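PDB 4HVT: post-proline cleaving enzyme from Rickettsia typhi, which probably cleaves peptides on the carboxyl side of proline, acting as a serine-type oligopeptidase of the prolyl oligopeptidase family. Local coordinates for residues 146-151 and 157-162; 126-131 and 677-682; 77-82 and 142-147; 85-90 and 94-99. One frame throughout, in Å; residues are numbered along the deposited sequence.

Contact 1. Residues 146-151 and 157-162; sequences ISMSFG and FFREWD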
# COMPACT_ATOMS: atom_id res chain seq x y z
N ILE A 146 -15.42 -14.00 0.58
CA ILE A 146 -15.12 -12.89 -0.31
C ILE A 146 -15.21 -11.59 0.47
O ILE A 146 -16.29 -11.24 0.89
CB ILE A 146 -16.09 -12.81 -1.53
CG1 ILE A 146 -16.31 -14.18 -2.19
CG2 ILE A 146 -15.62 -11.76 -2.51
CD1 ILE A 146 -15.10 -14.80 -2.81
N SER A 147 -14.08 -10.89 0.63
CA SER A 147 -14.05 -9.57 1.25
C SER A 147 -14.47 -8.47 0.30
O SER A 147 -14.10 -8.49 -0.89
CB SER A 147 -12.67 -9.25 1.79
OG SER A 147 -12.36 -10.10 2.89
N MET A 148 -15.25 -7.54 0.83
CA MET A 148 -15.90 -6.48 0.06
C MET A 148 -16.04 -5.22 0.89
O MET A 148 -16.09 -5.27 2.13
CB MET A 148 -17.29 -6.91 -0.41
CG MET A 148 -17.28 -8.05 -1.40
SD MET A 148 -18.97 -8.59 -1.75
CE MET A 148 -19.40 -9.51 -0.37
N SER A 149 -16.09 -4.09 0.21
CA SER A 149 -16.40 -2.82 0.88
C SER A 149 -17.37 -2.03 0.01
O SER A 149 -17.49 -2.25 -1.20
CB SER A 149 -15.13 -2.02 1.09
OG SER A 149 -14.49 -1.70 -0.16
N PHE A 150 -18.07 -1.09 0.62
CA PHE A 150 -18.84 -0.13 -0.17
C PHE A 150 -17.89 0.99 -0.57
O PHE A 150 -17.32 1.70 0.27
CB PHE A 150 -20.06 0.38 0.60
CG PHE A 150 -21.05 -0.70 0.92
CD1 PHE A 150 -21.59 -1.47 -0.10
CD2 PHE A 150 -21.42 -0.97 2.24
CE1 PHE A 150 -22.50 -2.50 0.18
CE2 PHE A 150 -22.34 -1.98 2.52
CZ PHE A 150 -22.87 -2.74 1.49
N GLY A 151 -17.68 1.13 -1.88
CA GLY A 151 -16.66 2.07 -2.38
C GLY A 151 -15.30 1.86 -1.75
O GLY A 151 -14.91 0.71 -1.44
N PHE A 157 -16.73 -5.91 4.90
CA PHE A 157 -17.52 -7.07 5.32
C PHE A 157 -17.09 -8.22 4.40
O PHE A 157 -16.05 -8.13 3.74
CB PHE A 157 -19.03 -6.78 5.23
CG PHE A 157 -19.48 -6.32 3.92
CD1 PHE A 157 -19.27 -5.01 3.52
CD2 PHE A 157 -20.10 -7.20 3.03
CE1 PHE A 157 -19.68 -4.58 2.28
CE2 PHE A 157 -20.54 -6.76 1.80
CZ PHE A 157 -20.31 -5.46 1.43
N PHE A 158 -17.81 -9.33 4.43
CA PHE A 158 -17.47 -10.46 3.58
C PHE A 158 -18.72 -11.26 3.37
O PHE A 158 -19.68 -11.11 4.09
CB PHE A 158 -16.40 -11.34 4.20
CG PHE A 158 -16.71 -11.74 5.62
CD1 PHE A 158 -17.43 -12.91 5.88
CD2 PHE A 158 -16.23 -11.00 6.64
CE1 PHE A 158 -17.73 -13.25 7.19
CE2 PHE A 158 -16.53 -11.33 7.95
CZ PHE A 158 -17.26 -12.49 8.22
N ARG A 159 -18.69 -12.15 2.37
CA ARG A 159 -19.75 -13.08 2.14
C ARG A 159 -19.15 -14.40 1.71
O ARG A 159 -18.21 -14.44 0.88
CB ARG A 159 -20.69 -12.62 1.03
CG ARG A 159 -21.43 -11.37 1.31
CD ARG A 159 -22.29 -11.03 0.10
NE ARG A 159 -23.35 -12.00 -0.12
CZ ARG A 159 -24.23 -11.91 -1.12
NH1 ARG A 159 -24.12 -10.94 -2.02
NH2 ARG A 159 -25.17 -12.82 -1.25
N GLU A 160 -19.67 -15.49 2.24
CA GLU A 160 -19.20 -16.83 1.85
C GLU A 160 -19.72 -17.25 0.48
O GLU A 160 -20.87 -16.98 0.14
CB GLU A 160 -19.68 -17.84 2.89
CG GLU A 160 -18.98 -19.20 2.79
CD GLU A 160 -19.53 -20.22 3.74
OE1 GLU A 160 -20.45 -19.92 4.54
OE2 GLU A 160 -19.03 -21.36 3.71
N TRP A 161 -18.89 -17.90 -0.31
CA TRP A 161 -19.15 -18.14 -1.71
C TRP A 161 -18.67 -19.54 -2.08
O TRP A 161 -17.70 -20.02 -1.52
CB TRP A 161 -18.44 -17.05 -2.54
CG TRP A 161 -18.65 -17.15 -4.03
CD1 TRP A 161 -19.59 -16.49 -4.77
CD2 TRP A 161 -17.81 -17.81 -4.97
NE1 TRP A 161 -19.43 -16.77 -6.11
CE2 TRP A 161 -18.33 -17.56 -6.26
CE3 TRP A 161 -16.68 -18.60 -4.85
CZ2 TRP A 161 -17.76 -18.09 -7.43
CZ3 TRP A 161 -16.11 -19.16 -6.01
CH2 TRP A 161 -16.64 -18.87 -7.28
N ASP A 162 -19.39 -20.21 -2.96
CA ASP A 162 -19.08 -21.59 -3.32
C ASP A 162 -18.73 -21.78 -4.82
O ASP A 162 -19.50 -21.43 -5.71
CB ASP A 162 -20.21 -22.50 -2.95
CG ASP A 162 -19.83 -23.97 -3.09
OD1 ASP A 162 -19.92 -24.48 -4.22
OD2 ASP A 162 -19.42 -24.63 -2.08
O HOH W 1 -13.59 -8.95 4.97

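Contact 2. Residues 126-131 and 677-682; sequences GKKVAY and SKDSGH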
# COMPACT_ATOMS: atom_id res chain seq x y z
N GLY A 126 -27.41 -1.53 -5.46
CA GLY A 126 -27.58 -0.09 -5.61
C GLY A 126 -26.46 0.78 -5.07
O GLY A 126 -26.65 1.98 -4.85
N LYS A 127 -25.27 0.19 -4.87
CA LYS A 127 -24.09 0.90 -4.36
C LYS A 127 -22.86 0.20 -4.94
O LYS A 127 -22.95 -0.97 -5.28
CB LYS A 127 -24.06 0.85 -2.82
N LYS A 128 -21.76 0.94 -5.08
CA LYS A 128 -20.51 0.37 -5.59
C LYS A 128 -20.09 -0.69 -4.55
O LYS A 128 -19.94 -0.34 -3.39
CB LYS A 128 -19.38 1.42 -5.66
CG LYS A 128 -19.33 2.46 -6.80
CD LYS A 128 -17.85 2.80 -7.07
CE LYS A 128 -17.50 4.23 -7.50
NZ LYS A 128 -18.53 4.92 -8.31
N VAL A 129 -19.95 -1.95 -4.95
CA VAL A 129 -19.40 -3.02 -4.08
C VAL A 129 -18.03 -3.36 -4.65
O VAL A 129 -17.94 -3.82 -5.76
CB VAL A 129 -20.30 -4.29 -4.11
CG1 VAL A 129 -19.69 -5.39 -3.27
CG2 VAL A 129 -21.69 -3.98 -3.58
N ALA A 130 -16.99 -3.05 -3.90
CA ALA A 130 -15.61 -3.25 -4.29
C ALA A 130 -15.07 -4.58 -3.78
O ALA A 130 -15.29 -4.96 -2.64
CB ALA A 130 -14.75 -2.12 -3.74
N TYR A 131 -14.37 -5.32 -4.65
CA TYR A 131 -13.65 -6.53 -4.29
C TYR A 131 -12.43 -6.20 -3.47
O TYR A 131 -11.61 -5.34 -3.85
CB TYR A 131 -13.18 -7.20 -5.56
CG TYR A 131 -12.20 -8.34 -5.43
CD1 TYR A 131 -12.60 -9.57 -4.97
CD2 TYR A 131 -10.86 -8.17 -5.76
CE1 TYR A 131 -11.70 -10.63 -4.86
CE2 TYR A 131 -9.97 -9.23 -5.69
CZ TYR A 131 -10.39 -10.44 -5.24
OH TYR A 131 -9.50 -11.47 -5.16
N SER A 677 -13.65 13.56 -4.04
CA SER A 677 -14.38 12.38 -4.49
C SER A 677 -15.37 11.85 -3.51
O SER A 677 -15.04 11.70 -2.35
CB SER A 677 -13.45 11.23 -4.87
OG SER A 677 -14.21 10.01 -4.97
N LYS A 678 -16.58 11.53 -4.00
CA LYS A 678 -17.67 10.99 -3.18
C LYS A 678 -17.38 9.68 -2.52
O LYS A 678 -17.76 9.45 -1.37
CB LYS A 678 -18.96 10.80 -4.02
N ASP A 679 -16.67 8.82 -3.22
CA ASP A 679 -16.52 7.43 -2.75
C ASP A 679 -15.20 6.72 -3.03
O ASP A 679 -15.13 5.50 -2.83
CB ASP A 679 -17.61 6.54 -3.37
CG ASP A 679 -17.62 6.62 -4.86
OD1 ASP A 679 -16.62 7.02 -5.47
OD2 ASP A 679 -18.66 6.31 -5.47
N SER A 680 -14.15 7.44 -3.44
CA SER A 680 -12.84 6.81 -3.68
C SER A 680 -12.20 6.29 -2.42
O SER A 680 -11.43 5.28 -2.45
CB SER A 680 -11.81 7.78 -4.29
OG SER A 680 -11.47 8.83 -3.38
N GLY A 681 -12.48 6.98 -1.32
CA GLY A 681 -11.72 6.71 -0.09
C GLY A 681 -10.27 7.15 -0.25
O GLY A 681 -9.98 8.11 -1.01
N HIS A 682 -9.36 6.48 0.46
CA HIS A 682 -7.95 6.83 0.51
C HIS A 682 -7.21 6.29 -0.72
O HIS A 682 -6.44 5.34 -0.63
CB HIS A 682 -7.33 6.31 1.79
CG HIS A 682 -6.05 6.99 2.16
ND1 HIS A 682 -5.98 8.34 2.44
CD2 HIS A 682 -4.81 6.48 2.37
CE1 HIS A 682 -4.73 8.65 2.76
NE2 HIS A 682 -4.01 7.53 2.75

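Contact 3. Residues 77-82 and 142-147; sequences VIRKGY and NRYLIS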
# COMPACT_ATOMS: atom_id res chain seq x y z
N VAL A 77 -2.56 -15.50 -9.65
CA VAL A 77 -2.07 -16.44 -8.63
C VAL A 77 -2.60 -17.84 -9.01
O VAL A 77 -3.76 -18.01 -9.42
CB VAL A 77 -2.51 -16.02 -7.21
CG1 VAL A 77 -3.98 -16.05 -7.06
CG2 VAL A 77 -1.92 -16.93 -6.19
N ILE A 78 -1.73 -18.86 -8.90
CA ILE A 78 -2.07 -20.23 -9.17
C ILE A 78 -2.60 -20.94 -7.92
O ILE A 78 -1.93 -20.96 -6.87
CB ILE A 78 -0.84 -21.01 -9.63
CG1 ILE A 78 -0.38 -20.44 -11.02
CG2 ILE A 78 -1.14 -22.52 -9.69
CD1 ILE A 78 0.96 -20.95 -11.56
N ARG A 79 -3.78 -21.53 -8.07
CA ARG A 79 -4.32 -22.51 -7.14
C ARG A 79 -4.96 -23.68 -7.88
O ARG A 79 -5.81 -23.50 -8.76
CB ARG A 79 -5.37 -21.86 -6.20
CG ARG A 79 -4.85 -20.85 -5.20
CD ARG A 79 -5.86 -20.58 -4.10
NE ARG A 79 -7.08 -20.00 -4.65
CZ ARG A 79 -7.17 -18.72 -5.03
NH1 ARG A 79 -6.15 -17.89 -4.95
NH2 ARG A 79 -8.30 -18.27 -5.53
N LYS A 80 -4.51 -24.88 -7.53
CA LYS A 80 -5.07 -26.15 -7.99
C LYS A 80 -5.34 -26.17 -9.50
O LYS A 80 -6.44 -26.47 -9.95
CB LYS A 80 -6.30 -26.54 -7.17
CG LYS A 80 -5.99 -26.68 -5.68
CD LYS A 80 -7.18 -27.19 -4.90
CE LYS A 80 -6.88 -27.28 -3.39
NZ LYS A 80 -6.42 -25.99 -2.82
N GLY A 81 -4.31 -25.79 -10.24
CA GLY A 81 -4.31 -25.91 -11.72
C GLY A 81 -4.92 -24.75 -12.48
O GLY A 81 -5.06 -24.80 -13.71
N TYR A 82 -5.35 -23.72 -11.74
CA TYR A 82 -5.95 -22.52 -12.34
C TYR A 82 -5.19 -21.29 -11.91
O TYR A 82 -4.67 -21.22 -10.80
CB TYR A 82 -7.41 -22.36 -11.85
CG TYR A 82 -8.38 -23.29 -12.45
CD1 TYR A 82 -8.54 -24.55 -11.93
CD2 TYR A 82 -9.16 -22.93 -13.54
CE1 TYR A 82 -9.42 -25.45 -12.48
CE2 TYR A 82 -10.07 -23.83 -14.09
CZ TYR A 82 -10.18 -25.08 -13.55
OH TYR A 82 -11.07 -25.99 -14.10
N ASN A 142 -13.69 -25.60 -2.12
CA ASN A 142 -14.74 -24.92 -2.87
C ASN A 142 -15.28 -23.67 -2.16
O ASN A 142 -15.96 -22.85 -2.77
CB ASN A 142 -15.90 -25.85 -3.15
CG ASN A 142 -15.59 -26.87 -4.23
OD1 ASN A 142 -14.71 -26.66 -5.09
ND2 ASN A 142 -16.30 -27.99 -4.19
N ARG A 143 -15.00 -23.53 -0.88
CA ARG A 143 -15.59 -22.42 -0.13
C ARG A 143 -14.58 -21.29 -0.01
O ARG A 143 -13.43 -21.52 0.34
CB ARG A 143 -16.09 -22.87 1.29
CG ARG A 143 -17.35 -23.71 1.29
CD ARG A 143 -18.55 -22.97 0.74
NE ARG A 143 -19.69 -23.85 0.57
CZ ARG A 143 -20.61 -24.15 1.49
NH1 ARG A 143 -20.55 -23.64 2.70
NH2 ARG A 143 -21.57 -25.00 1.19
N TYR A 144 -15.04 -20.07 -0.29
CA TYR A 144 -14.25 -18.85 -0.18
C TYR A 144 -15.01 -17.85 0.66
O TYR A 144 -16.22 -17.84 0.64
CB TYR A 144 -14.02 -18.21 -1.56
CG TYR A 144 -13.03 -18.93 -2.43
CD1 TYR A 144 -13.41 -20.06 -3.15
CD2 TYR A 144 -11.71 -18.50 -2.55
CE1 TYR A 144 -12.52 -20.73 -3.97
CE2 TYR A 144 -10.81 -19.15 -3.39
CZ TYR A 144 -11.22 -20.26 -4.09
OH TYR A 144 -10.29 -20.90 -4.88
N LEU A 145 -14.30 -17.05 1.45
CA LEU A 145 -14.89 -15.85 2.05
C LEU A 145 -14.46 -14.69 1.18
O LEU A 145 -13.27 -14.46 1.02
CB LEU A 145 -14.39 -15.67 3.49
CG LEU A 145 -14.79 -16.85 4.35
CD1 LEU A 145 -13.92 -16.88 5.61
CD2 LEU A 145 -16.27 -16.88 4.70
N ILE A 146 -15.42 -14.00 0.58
CA ILE A 146 -15.12 -12.89 -0.31
C ILE A 146 -15.21 -11.59 0.47
O ILE A 146 -16.29 -11.24 0.89
CB ILE A 146 -16.09 -12.81 -1.53
CG1 ILE A 146 -16.31 -14.18 -2.19
CG2 ILE A 146 -15.62 -11.76 -2.51
CD1 ILE A 146 -15.10 -14.80 -2.81
N SER A 147 -14.08 -10.89 0.63
CA SER A 147 -14.05 -9.57 1.25
C SER A 147 -14.47 -8.47 0.30
O SER A 147 -14.10 -8.49 -0.89
CB SER A 147 -12.67 -9.25 1.79
OG SER A 147 -12.36 -10.10 2.89

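Contact 4. Residues 85-90 and 94-99; sequences NFWMDD and QGLWRR. With EDO (1,2-ethanediol), chain C.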
# COMPACT_ATOMS: atom_id res chain seq x y z
N ASN A 85 -7.48 -14.20 -11.40
CA ASN A 85 -7.18 -12.85 -11.85
C ASN A 85 -8.35 -11.96 -11.49
O ASN A 85 -9.50 -12.41 -11.48
CB ASN A 85 -6.91 -12.87 -13.37
CG ASN A 85 -6.93 -11.51 -14.02
OD1 ASN A 85 -7.86 -11.17 -14.74
ND2 ASN A 85 -5.89 -10.73 -13.79
N PHE A 86 -8.04 -10.70 -11.21
CA PHE A 86 -9.06 -9.70 -11.04
C PHE A 86 -8.90 -8.66 -12.13
O PHE A 86 -7.84 -8.05 -12.25
CB PHE A 86 -9.01 -9.01 -9.67
CG PHE A 86 -10.25 -8.22 -9.40
CD1 PHE A 86 -11.44 -8.87 -9.12
CD2 PHE A 86 -10.24 -6.86 -9.52
CE1 PHE A 86 -12.61 -8.17 -8.96
CE2 PHE A 86 -11.41 -6.13 -9.34
CZ PHE A 86 -12.59 -6.79 -9.05
N TRP A 87 -9.96 -8.49 -12.92
CA TRP A 87 -9.96 -7.68 -14.19
C TRP A 87 -10.98 -6.54 -14.17
O TRP A 87 -12.17 -6.77 -13.92
CB TRP A 87 -10.26 -8.58 -15.39
CG TRP A 87 -10.29 -7.84 -16.70
CD1 TRP A 87 -11.40 -7.34 -17.32
CD2 TRP A 87 -9.17 -7.45 -17.52
NE1 TRP A 87 -11.04 -6.70 -18.48
CE2 TRP A 87 -9.68 -6.73 -18.61
CE3 TRP A 87 -7.78 -7.68 -17.45
CZ2 TRP A 87 -8.86 -6.26 -19.67
CZ3 TRP A 87 -6.97 -7.20 -18.48
CH2 TRP A 87 -7.52 -6.48 -19.56
N MET A 88 -10.51 -5.33 -14.46
CA MET A 88 -11.37 -4.19 -14.67
C MET A 88 -11.16 -3.61 -16.08
O MET A 88 -10.04 -3.55 -16.57
CB MET A 88 -11.07 -3.06 -13.67
CG MET A 88 -11.42 -3.40 -12.23
SD MET A 88 -10.75 -2.17 -11.07
CE MET A 88 -9.14 -2.88 -10.94
N ASP A 89 -12.24 -3.12 -16.66
CA ASP A 89 -12.15 -2.32 -17.90
C ASP A 89 -13.30 -1.36 -18.00
O ASP A 89 -13.99 -1.14 -17.01
CB ASP A 89 -12.01 -3.22 -19.15
CG ASP A 89 -13.21 -4.14 -19.38
OD1 ASP A 89 -14.30 -3.91 -18.84
OD2 ASP A 89 -13.04 -5.15 -20.12
N ASP A 90 -13.55 -0.77 -19.17
CA ASP A 90 -14.68 0.20 -19.25
C ASP A 90 -16.05 -0.48 -19.19
O ASP A 90 -17.04 0.15 -18.77
CB ASP A 90 -14.58 1.05 -20.51
CG ASP A 90 -14.48 0.23 -21.75
OD1 ASP A 90 -13.80 -0.82 -21.77
OD2 ASP A 90 -15.09 0.62 -22.75
N GLN A 94 -16.07 -1.97 -11.92
CA GLN A 94 -15.96 -2.52 -10.57
C GLN A 94 -15.16 -3.81 -10.60
O GLN A 94 -14.37 -4.06 -9.71
CB GLN A 94 -17.36 -2.71 -9.98
CG GLN A 94 -17.32 -2.71 -8.47
CD GLN A 94 -16.87 -1.36 -7.93
OE1 GLN A 94 -17.50 -0.35 -8.17
NE2 GLN A 94 -15.69 -1.34 -7.32
N GLY A 95 -15.34 -4.59 -11.67
CA GLY A 95 -14.44 -5.70 -11.98
C GLY A 95 -14.99 -7.12 -11.92
O GLY A 95 -16.07 -7.37 -11.37
N LEU A 96 -14.19 -8.04 -12.46
CA LEU A 96 -14.49 -9.44 -12.57
C LEU A 96 -13.42 -10.23 -11.85
O LEU A 96 -12.24 -10.11 -12.16
CB LEU A 96 -14.41 -9.87 -14.05
CG LEU A 96 -15.40 -9.19 -15.00
CD1 LEU A 96 -15.13 -9.66 -16.43
CD2 LEU A 96 -16.84 -9.41 -14.60
N TRP A 97 -13.83 -11.07 -10.92
CA TRP A 97 -12.96 -12.11 -10.40
C TRP A 97 -13.14 -13.37 -11.25
O TRP A 97 -14.26 -13.83 -11.48
CB TRP A 97 -13.25 -12.36 -8.93
CG TRP A 97 -12.37 -13.39 -8.25
CD1 TRP A 97 -11.01 -13.39 -8.15
CD2 TRP A 97 -12.83 -14.51 -7.47
NE1 TRP A 97 -10.58 -14.50 -7.43
CE2 TRP A 97 -11.68 -15.17 -6.96
CE3 TRP A 97 -14.11 -15.02 -7.16
CZ2 TRP A 97 -11.77 -16.34 -6.19
CZ3 TRP A 97 -14.20 -16.16 -6.39
CH2 TRP A 97 -13.03 -16.80 -5.88
N ARG A 98 -12.03 -13.85 -11.81
CA ARG A 98 -12.07 -14.85 -12.88
C ARG A 98 -10.85 -15.78 -12.86
O ARG A 98 -9.88 -15.57 -12.10
CB ARG A 98 -12.24 -14.16 -14.23
CG ARG A 98 -11.11 -13.26 -14.59
CD ARG A 98 -11.36 -12.50 -15.91
NE ARG A 98 -10.09 -11.96 -16.28
CZ ARG A 98 -9.80 -11.41 -17.46
NH1 ARG A 98 -10.74 -11.29 -18.39
NH2 ARG A 98 -8.58 -10.95 -17.68
N ARG A 99 -10.99 -16.90 -13.55
CA ARG A 99 -9.93 -17.89 -13.59
C ARG A 99 -9.79 -18.60 -14.93
O ARG A 99 -10.73 -18.68 -15.74
CB ARG A 99 -10.11 -18.93 -12.47
CG ARG A 99 -11.27 -19.85 -12.69
CD ARG A 99 -11.36 -20.90 -11.60
NE ARG A 99 -12.31 -21.93 -11.97
CZ ARG A 99 -12.36 -23.11 -11.36
NH1 ARG A 99 -11.56 -23.34 -10.34
NH2 ARG A 99 -13.21 -24.02 -11.76
C1 EDO C . -6.24 -5.39 -15.22
O1 EDO C . -7.36 -5.03 -14.36
C2 EDO C . -5.41 -6.46 -14.50
O2 EDO C . -6.07 -7.74 -14.43

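Contact 1. Residues 146-151 and 157-162
Phe157 engages the 146-151 strand with both its backbone and its ring. Its N donates to Met148 O over 2.9 Å with a nearly straight N-H (170°), and its O accepts from Met148 N, so the two residues form an antiparallel hydrogen-bonded pair. The ring's CG stands between backbone N and carbonyl carbon (chi1 55°), which folds the phenyl group back over the partner strand. Met148 CB then lies over one ring face, 4.2 Å from the centroid, as a CH-pi contact, and Met148 SD adds an oblique Met-aromatic approach. Phe150 brings its CE2 to 3.7 Å from Phe157 CE1; with planes inclined by 37°, this is neither a parallel stack nor a T-shape. Phe158 makes a non-hydrogen-bonded pair with Ser147, and its CA approaches Ile146 O at 3.0 Å in a CA-H...O contact. Close by, a water accepts from Ser147 OG at 2.7 Å and donates to Phe157 O. Arg159 restores reciprocal backbone bonding with Ile146, whose N lies 2.8 Å from Arg159 O. The Arg159 methylenes receive the end of Met148, bent at chi3, with Met148 CE 3.2 Å from Arg159 CG, a short approach. At Trp161 the contact is aliphatic: CB sits 3.6 Å from Ile146 CG1 while the indole leads away. The two segments form a hairpin of strands 143-150 and 155-162 in the beta-propeller domain. Strand 129-136 borders the first of these; Trp161 reaches edge-to-face to Trp97 of strand 96-101, and Phe158 likewise to Phe200 of strand 197-200.

Contact 2. Residues 126-131 and 677-682
Lys128 and Asp679 carry the whole of this contact, and the interaction between them is a salt bridge. Lys128 NZ and Asp679 OD2 are 3.2 Å apart, close enough for the ion pair, but the hydrogen bond within it is weak. The lysine chain is bent at chi2, chi3 and chi4, and the two side chains meet at about a right angle. The CE methylene of Lys128, next to the ammonium group, also lies against the carboxylate, 3.1 Å from Asp679 OD2 and 3.6 Å from Asp679 OD1. A second acid, Asp687, forms a long, weak ion pair with the same NZ. The geometry places this bridge between two domains: Lys128 immediately precedes strand 129-136 of the beta-propeller, and Asp679 lies in the loop following strand 672-677, an edge strand of the mixed sheet in the alpha/beta-hydrolase domain. That loop also carries His682, whose hydrogen bonds to Asp649 and Ser566 are consistent with a Ser-His-Asp catalytic triad. Hydrogen bonding within 677-682 shapes the turn that presents the acid. Ser677 OG accepts from Asp679 N at 3.2 Å and from Ser680 N at 3.0 Å, meeting the definitions of an ST turn and an ST motif. Ser680 OG in turn donates to Gly681 O over 2.9 Å. Backbone hydrogen bonds join Lys128 to Gly151 and Asp679 to Gly152, which lies in the propeller turn between strands 143-150 and 155-162.

Contact 3. Residues 77-82 and 142-147
Arg79 turns the NE/NH2 edge of its guanidinium to the hydroxyl of Tyr144, the two side chains approaching from opposite directions. From CB, its chain starts with CG opposite the carbonyl carbon (chi1 -67°), runs extended through chi2 and bends at chi3, turning the guanidinium to the phenol. NE is the first atom to bond, donating to Tyr144 OH over 3.3 Å in a weak hydrogen bond. CZ follows at 3.8 Å from Tyr144 OH. NH2 gives a second weak bond, 3.4 Å to Tyr144 OH, and comes equally near Tyr144 CE2. The hydroxyl oxygen therefore lies in the guanidinium plane, whereas the phenol ring is turned 62° from that plane. NH1 bonds to Tyr404 OH, the stronger polar partner, and the two long bonds to Tyr144 OH supplement it. At the base of Arg79 a type I' turn runs to Tyr82, closed by Tyr82 N to Arg79 O at 3.0 Å. Around the pair, Tyr84 of strand 82-87 makes a cation-pi contact with Arg79, and Trp97 of strand 96-101 meets Tyr144 edge-to-face. The contact thus links the propeller sheet holding strand 77-79 to the sheet of strand 143-150, with Tyr404 contributed by the loop after strand 398-402.

Contact 4. Residues 85-90 and 94-99
Arg98 and Asn85 are brought side by side by their first torsions: Arg98 CG stands between its backbone N and carbonyl carbon (chi1 63°), with the chain extended to NE, while Asn85 CG lies opposite the backbone N (chi1 165°). Asn85 OD1 consequently accepts twice, from Arg98 NE at 2.8 Å in the carbonyl plane and from Arg98 NH2 at 3.0 Å, a donor lying above that plane. The guanidinium also lies flat on the Trp87 indole, centres 4.2 Å apart and planes 22° from parallel. Beneath this, reciprocal backbone bonds pair Asn85 with Arg98 and Trp87 with Leu96 in a propeller hairpin. On the face bearing Phe86 and Trp97, the Phe86 ring turns its edge to Gln94 O, 3.3 Å from CZ, and CZ passes near Gly95 CA. Asn85 ND2 donates to O2 of a 1,2-ethanediol, probably from the crystallisation liquor, at 3.1 Å, and also to Tyr75 O. Two N-H bonds in the guanidinium's own plane, together with the Trp87 indole over one face and a cation-pi contact with Trp112, leave the group little rotational freedom, and Asp89 OD2, accepting from Trp87 NE1 at 3.0 Å, would be expected to enrich the indole's electrons and favour the cation on its face.

Overall arrangement
From the N terminus, 77-82 opens contact 3, and the short hairpin of contact 4 closes inside that loop. Residues 126-131 then open contact 2 before 142-147 closes contact 3, so contacts 2 and 3 cross along the chain. Contact 1 begins where contact 3 ends, sharing Ile146 and Ser147 on strand 143-150, and closes at 157-162, nested within the much longer loop that contact 2 completes at 677-682. Contacts 1 and 4 each hold a hairpin of the propeller, and their indoles touch through Trp161 and Trp97. Contact 3 joins the two sheets involved, whereas contact 2 ties the propeller to the alpha/beta-hydrolase domain.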